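Local coordinates for dihydropteroate synthase (Burkholderia cenocepacia, PDB 2Y5S), which probably catalyses the condensation of para-aminobenzoate with 6-hydroxymethyl-7,8-dihydropterin diphosphate to give 7,8-dihydropteroate in folate biosynthesis, at residues B[164-169]-B[207-212]; B[190-195]-B[226-231]. All coordinates share one frame; numbering follows the deposited sequence.

Contact 1. Residues B[164-169]-B[207-212]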
loop_
_atom_site.group_PDB
_atom_site.type_symbol
_atom_site.label_atom_id
_atom_site.label_comp_id
_atom_site.label_asym_id
_atom_site.label_seq_id
_atom_site.Cartn_x
_atom_site.Cartn_y
_atom_site.Cartn_z
ATOM N N ASP B 164 -14.843 -20.662 12.569
ATOM C CA ASP B 164 -14.240 -19.819 11.542
ATOM C C ASP B 164 -14.509 -18.366 11.928
ATOM O O ASP B 164 -15.654 -17.918 11.942
ATOM C CB ASP B 164 -14.817 -20.105 10.156
ATOM C CG ASP B 164 -14.229 -19.205 9.078
ATOM O OD1 ASP B 164 -13.310 -18.395 9.367
ATOM O OD2 ASP B 164 -14.674 -19.296 7.920
ATOM N N VAL B 165 -13.448 -17.638 12.233
ATOM C CA VAL B 165 -13.584 -16.283 12.718
ATOM C C VAL B 165 -14.348 -15.406 11.719
ATOM O O VAL B 165 -15.103 -14.532 12.129
ATOM C CB VAL B 165 -12.212 -15.657 13.063
ATOM C CG1 VAL B 165 -11.318 -15.536 11.819
ATOM C CG2 VAL B 165 -12.409 -14.300 13.730
ATOM N N VAL B 166 -14.166 -15.647 10.420
ATOM C CA VAL B 166 -14.851 -14.852 9.398
ATOM C C VAL B 166 -16.356 -15.089 9.452
ATOM O O VAL B 166 -17.152 -14.144 9.378
ATOM C CB VAL B 166 -14.346 -15.174 7.974
ATOM C CG1 VAL B 166 -15.088 -14.316 6.928
ATOM C CG2 VAL B 166 -12.819 -14.965 7.877
ATOM N N THR B 167 -16.740 -16.354 9.569
ATOM C CA THR B 167 -18.151 -16.716 9.649
ATOM C C THR B 167 -18.763 -16.203 10.947
ATOM O O THR B 167 -19.869 -15.660 10.935
ATOM C CB THR B 167 -18.356 -18.241 9.521
ATOM O OG1 THR B 167 -17.816 -18.678 8.268
ATOM C CG2 THR B 167 -19.843 -18.609 9.583
ATOM N N ASP B 168 -18.040 -16.352 12.059
ATOM C CA ASP B 168 -18.557 -15.917 13.370
ATOM C C ASP B 168 -18.744 -14.409 13.397
ATOM O O ASP B 168 -19.721 -13.903 13.955
ATOM C CB ASP B 168 -17.605 -16.318 14.503
ATOM C CG ASP B 168 -17.519 -17.825 14.703
ATOM O OD1 ASP B 168 -18.457 -18.550 14.299
ATOM O OD2 ASP B 168 -16.502 -18.279 15.274
ATOM N N VAL B 169 -17.785 -13.681 12.821
ATOM C CA VAL B 169 -17.864 -12.221 12.784
ATOM C C VAL B 169 -19.077 -11.816 11.920
ATOM O O VAL B 169 -19.877 -10.978 12.331
ATOM C CB VAL B 169 -16.533 -11.585 12.254
ATOM C CG1 VAL B 169 -16.737 -10.142 11.771
ATOM C CG2 VAL B 169 -15.441 -11.641 13.334
ATOM N N TYR B 207 -5.511 -11.222 10.389
ATOM C CA TYR B 207 -5.177 -11.349 8.960
ATOM C C TYR B 207 -6.128 -12.264 8.193
ATOM O O TYR B 207 -6.316 -12.061 7.007
ATOM C CB TYR B 207 -3.714 -11.712 8.735
ATOM C CG TYR B 207 -2.817 -10.522 8.998
ATOM C CD1 TYR B 207 -2.662 -9.519 8.045
ATOM C CD2 TYR B 207 -2.168 -10.366 10.203
ATOM C CE1 TYR B 207 -1.857 -8.425 8.289
ATOM C CE2 TYR B 207 -1.354 -9.259 10.450
ATOM C CZ TYR B 207 -1.198 -8.309 9.490
ATOM O OH TYR B 207 -0.413 -7.203 9.732
ATOM N N ALA B 208 -6.765 -13.218 8.877
ATOM C CA ALA B 208 -7.850 -13.998 8.247
ATOM C C ALA B 208 -8.979 -13.039 7.853
ATOM O O ALA B 208 -9.514 -13.085 6.745
ATOM C CB ALA B 208 -8.373 -15.073 9.202
ATOM N N LEU B 209 -9.332 -12.158 8.778
ATOM C CA LEU B 209 -10.399 -11.203 8.542
ATOM C C LEU B 209 -10.032 -10.218 7.455
ATOM O O LEU B 209 -10.902 -9.822 6.697
ATOM C CB LEU B 209 -10.761 -10.458 9.830
ATOM C CG LEU B 209 -11.396 -11.334 10.910
ATOM C CD1 LEU B 209 -11.361 -10.600 12.254
ATOM C CD2 LEU B 209 -12.818 -11.722 10.549
ATOM N N LEU B 210 -8.768 -9.795 7.386
ATOM C CA LEU B 210 -8.354 -8.854 6.343
ATOM C C LEU B 210 -8.325 -9.522 4.967
ATOM O O LEU B 210 -8.836 -8.937 4.005
ATOM C CB LEU B 210 -7.008 -8.226 6.662
ATOM C CG LEU B 210 -6.418 -7.221 5.652
ATOM C CD1 LEU B 210 -7.470 -6.217 5.144
ATOM C CD2 LEU B 210 -5.249 -6.497 6.287
ATOM N N ALA B 211 -7.751 -10.730 4.874
ATOM C CA ALA B 211 -7.715 -11.497 3.602
ATOM C C ALA B 211 -9.111 -11.817 3.051
ATOM O O ALA B 211 -9.317 -11.822 1.833
ATOM C CB ALA B 211 -6.928 -12.807 3.779
ATOM N N ALA B 212 -10.049 -12.091 3.958
ATOM C CA ALA B 212 -11.424 -12.424 3.610
ATOM C C ALA B 212 -12.420 -11.311 3.903
ATOM O O ALA B 212 -13.600 -11.581 4.098
ATOM C CB ALA B 212 -11.835 -13.694 4.351
#
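No flat side chain enters the seam where Val-165, Val-166 and Val-169 meet Ala-208, Leu-209 and Ala-212. The planar group nearest it, the carboxylate of Asp-164, lies just ahead of helix 165-182: Val-166 N reaches its OD1 at 3.1 Å from above the carboxylate plane, 63° out of it, making Asp-164 the N-cap. The same OD1 forms a salt bridge with Arg-294 of the second subunit, which also packs on Val-166 and Ala-212.

The short helical segments 165-169 and 207-211 pass 9.7 Å apart between axes, crossing at -75°, which is consistent with a contact of only six residues. Leu-209 is the central one. Its CG stands beside the backbone N and anti to the carbonyl carbon (chi1 -67°), and CD2 thereby reaches the first turn of the other helix, lying 3.8 Å from Val-169 CG2, 3.9 Å from Val-166 CA and 4.1 Å from Val-165 CG2. On one flank Val-165 turns its other methyl, CG1, to Ala-208 CB at 4.0 Å. On another, Val-166 CG2 meets Ala-212 CB at 3.9 Å, where the second helix has just ended.

Two consecutive outer helices of the TIM barrel are thus joined, start against end. With no hydrogen bond across it, the seam depends on methyl packing, while Asp-164 at the helix start carries both the cap bond and the salt bridge to the partner subunit.

Contact 2. Residues B[190-195]-B[226-231]. With 78H (7,8-dihydropteroate), chain P.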
loop_
_atom_site.group_PDB
_atom_site.type_symbol
_atom_site.label_atom_id
_atom_site.label_comp_id
_atom_site.label_asym_id
_atom_site.label_seq_id
_atom_site.Cartn_x
_atom_site.Cartn_y
_atom_site.Cartn_z
ATOM N N ILE B 190 -26.812 1.743 8.233
ATOM C CA ILE B 190 -25.947 0.808 8.942
ATOM C C ILE B 190 -24.724 0.428 8.115
ATOM O O ILE B 190 -24.825 0.050 6.944
ATOM C CB ILE B 190 -26.719 -0.487 9.341
ATOM C CG1 ILE B 190 -27.930 -0.138 10.233
ATOM C CG2 ILE B 190 -25.788 -1.471 10.094
ATOM C CD1 ILE B 190 -28.988 -1.255 10.369
ATOM N N CYS B 191 -23.560 0.532 8.742
ATOM C CA CYS B 191 -22.353 -0.093 8.233
ATOM C C CYS B 191 -21.810 -1.007 9.307
ATOM O O CYS B 191 -22.265 -0.960 10.453
ATOM C CB CYS B 191 -21.311 0.930 7.811
ATOM S SG CYS B 191 -20.644 1.983 9.086
ATOM N N VAL B 192 -20.891 -1.885 8.919
ATOM C CA VAL B 192 -20.336 -2.870 9.841
ATOM C C VAL B 192 -18.811 -2.844 9.812
ATOM O O VAL B 192 -18.185 -2.400 8.831
ATOM C CB VAL B 192 -20.805 -4.279 9.487
ATOM C CG1 VAL B 192 -22.339 -4.366 9.516
ATOM C CG2 VAL B 192 -20.239 -4.708 8.115
ATOM N N ASP B 193 -18.220 -3.383 10.868
ATOM C CA ASP B 193 -16.779 -3.360 11.052
ATOM C C ASP B 193 -16.360 -4.637 11.794
ATOM O O ASP B 193 -16.890 -4.933 12.873
ATOM C CB ASP B 193 -16.454 -2.113 11.866
ATOM C CG ASP B 193 -14.989 -1.939 12.164
ATOM O OD1 ASP B 193 -14.197 -2.888 12.065
ATOM O OD2 ASP B 193 -14.646 -0.807 12.578
ATOM N N PRO B 194 -15.398 -5.391 11.233
ATOM C CA PRO B 194 -14.991 -6.670 11.844
ATOM C C PRO B 194 -14.178 -6.545 13.125
ATOM O O PRO B 194 -13.903 -7.567 13.789
ATOM C CB PRO B 194 -14.138 -7.317 10.747
ATOM C CG PRO B 194 -13.584 -6.136 9.996
ATOM C CD PRO B 194 -14.738 -5.183 9.932
ATOM N N GLY B 195 -13.772 -5.321 13.465
ATOM C CA GLY B 195 -13.184 -5.051 14.766
ATOM C C GLY B 195 -11.792 -5.599 14.915
ATOM O O GLY B 195 -11.485 -6.368 15.838
ATOM N N TYR B 226 -23.852 -5.039 3.598
ATOM C CA TYR B 226 -23.601 -3.840 4.413
ATOM C C TYR B 226 -22.191 -3.298 4.098
ATOM O O TYR B 226 -21.230 -4.072 3.974
ATOM C CB TYR B 226 -23.758 -4.155 5.905
ATOM C CG TYR B 226 -25.207 -4.292 6.350
ATOM C CD1 TYR B 226 -25.983 -3.167 6.628
ATOM C CD2 TYR B 226 -25.807 -5.545 6.493
ATOM C CE1 TYR B 226 -27.312 -3.286 7.030
ATOM C CE2 TYR B 226 -27.143 -5.671 6.879
ATOM C CZ TYR B 226 -27.889 -4.540 7.146
ATOM O OH TYR B 226 -29.207 -4.649 7.523
ATOM N N PRO B 227 -22.065 -1.975 3.904
ATOM C CA PRO B 227 -20.736 -1.436 3.646
ATOM C C PRO B 227 -19.845 -1.570 4.872
ATOM O O PRO B 227 -20.345 -1.539 6.008
ATOM C CB PRO B 227 -21.010 0.019 3.309
ATOM C CG PRO B 227 -22.237 0.350 4.088
ATOM C CD PRO B 227 -23.075 -0.903 3.989
ATOM N N ILE B 228 -18.539 -1.728 4.631
ATOM C CA ILE B 228 -17.562 -2.085 5.661
ATOM C C ILE B 228 -16.679 -0.893 6.004
ATOM O O ILE B 228 -16.128 -0.232 5.100
ATOM C CB ILE B 228 -16.646 -3.203 5.184
ATOM C CG1 ILE B 228 -17.455 -4.462 4.884
ATOM C CG2 ILE B 228 -15.508 -3.508 6.212
ATOM C CD1 ILE B 228 -16.662 -5.560 4.133
ATOM N N LEU B 229 -16.594 -0.614 7.302
ATOM C CA LEU B 229 -15.587 0.261 7.875
ATOM C C LEU B 229 -14.499 -0.617 8.483
ATOM O O LEU B 229 -14.803 -1.542 9.237
ATOM C CB LEU B 229 -16.219 1.150 8.938
ATOM C CG LEU B 229 -15.366 2.297 9.528
ATOM C CD1 LEU B 229 -16.323 3.396 10.047
ATOM C CD2 LEU B 229 -14.441 1.835 10.646
ATOM N N ALA B 230 -13.246 -0.343 8.132
ATOM C CA ALA B 230 -12.099 -1.088 8.629
ATOM C C ALA B 230 -11.133 -0.132 9.320
ATOM O O ALA B 230 -10.792 0.915 8.791
ATOM C CB ALA B 230 -11.392 -1.790 7.491
ATOM N N GLY B 231 -10.694 -0.521 10.501
ATOM C CA GLY B 231 -9.742 0.264 11.268
ATOM C C GLY B 231 -8.571 -0.590 11.724
ATOM O O GLY B 231 -8.709 -1.390 12.648
HETATM O O4 78H P . -11.201 -0.635 14.498
HETATM C C4 78H P . -12.028 0.164 14.941
HETATM C C5 78H P . -11.777 0.932 16.098
HETATM N N3 78H P . -13.267 0.306 14.297
HETATM C C9 78H P . -12.795 1.806 16.543
HETATM N N5 78H P . -10.579 0.873 16.733
HETATM C C2 78H P . -14.260 1.191 14.818
HETATM N N8 78H P . -12.606 2.593 17.671
HETATM N N1 78H P . -13.981 1.918 15.911
HETATM C C6 78H P . -10.359 1.580 17.860
HETATM N N2 78H P . -15.460 1.298 14.227
HETATM C C7 78H P . -11.450 2.400 18.554
HETATM C C10 78H P . -9.008 1.565 18.516
HETATM N N11 78H P . -8.880 0.395 19.393
HETATM C C15 78H P . -7.801 -0.369 19.286
HETATM C C16 78H P . -7.917 -1.750 19.168
HETATM C C17 78H P . -6.549 0.247 19.266
HETATM C C18 78H P . -6.776 -2.525 19.050
HETATM C C19 78H P . -5.405 -0.531 19.146
HETATM C C20 78H P . -5.520 -1.915 19.043
HETATM C C21 78H P . -4.261 -2.772 18.878
HETATM O O22 78H P . -4.442 -3.933 18.504
HETATM O O23 78H P . -3.135 -2.241 18.991
HETATM O O HOH W 1 -11.628 -2.547 12.628
#
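Val-192 and Ile-228 form a single parallel bridge, their CA atoms 5.1 Å apart. Both backbone bonds of the bridge belong to Val-192: its N donates to Pro-227 O (3.0 Å, N-H...O 165°), and its O accepts from Leu-229 N at 2.8 Å. The touching parts diverge by 50° end to end, in keeping with pairing limited to one bridge.

At the start of the pair, the Tyr-226 ring meets Ile-190: Ile-190 O lies at the ring edge, in its plane, 3.4 Å from CD1, while Ile-190 CB and CG2 approach CD1 and CE1. The Val-192 side chain crosses that of Tyr-226 at about a right angle, CG1 against CB; from helix 165-182, Leu-173 packs on Val-192, and Ala-177 and Arg-181 on Tyr-226. Cys-191 CB rests beside Pro-227 CG.

Strands 190-193 and 229-230 are the two outermost of the eight parallel strands in the chain's sheet, and this bridge between them closes the TIM barrel. Where the two segments run out, at Asp-193 and Gly-231, lies the pterin site. Asp-193 CG stands anti to the backbone N, sending the carboxylate to 7,8-dihydropteroate: OD2 receives a very short bond from N3, 2.5 Å, and a weak one from N2, 2.8 Å. OD1 accepts from Gly-195 N at 2.8 Å, above the carboxylate plane by 42°, an Asx turn that helps fix the group's rotation. Water 1 accepts from Gly-231 N and sits 2.7 Å from both Asp-193 OD1 and the ligand's O4. Leu-229 CD2 lies close to OD2, and Lys-235, Asn-122 and Ser-236 bind the ligand elsewhere.

How the contacts relate
Both contacts are buried, but the centre of contact 2 lies about 6 Å from the centre of the chain and that of contact 1 about 17 Å, in the outer helical layer beside the second subunit. Along the chain their segments alternate: helix 165-182 leads to strand 190-193, which leads to helix 204-211. The layers meet directly, Val-169 CG1 packing on Pro-194 CA at 3.9 Å. Contact 1 relies on apolar packing and buries 250 Å², where contact 2 buries 477 Å² and combines strand pairing with polar groups that hold the bound product. No other protein chain touches contact 2, whereas several residues of contact 1 meet the partner.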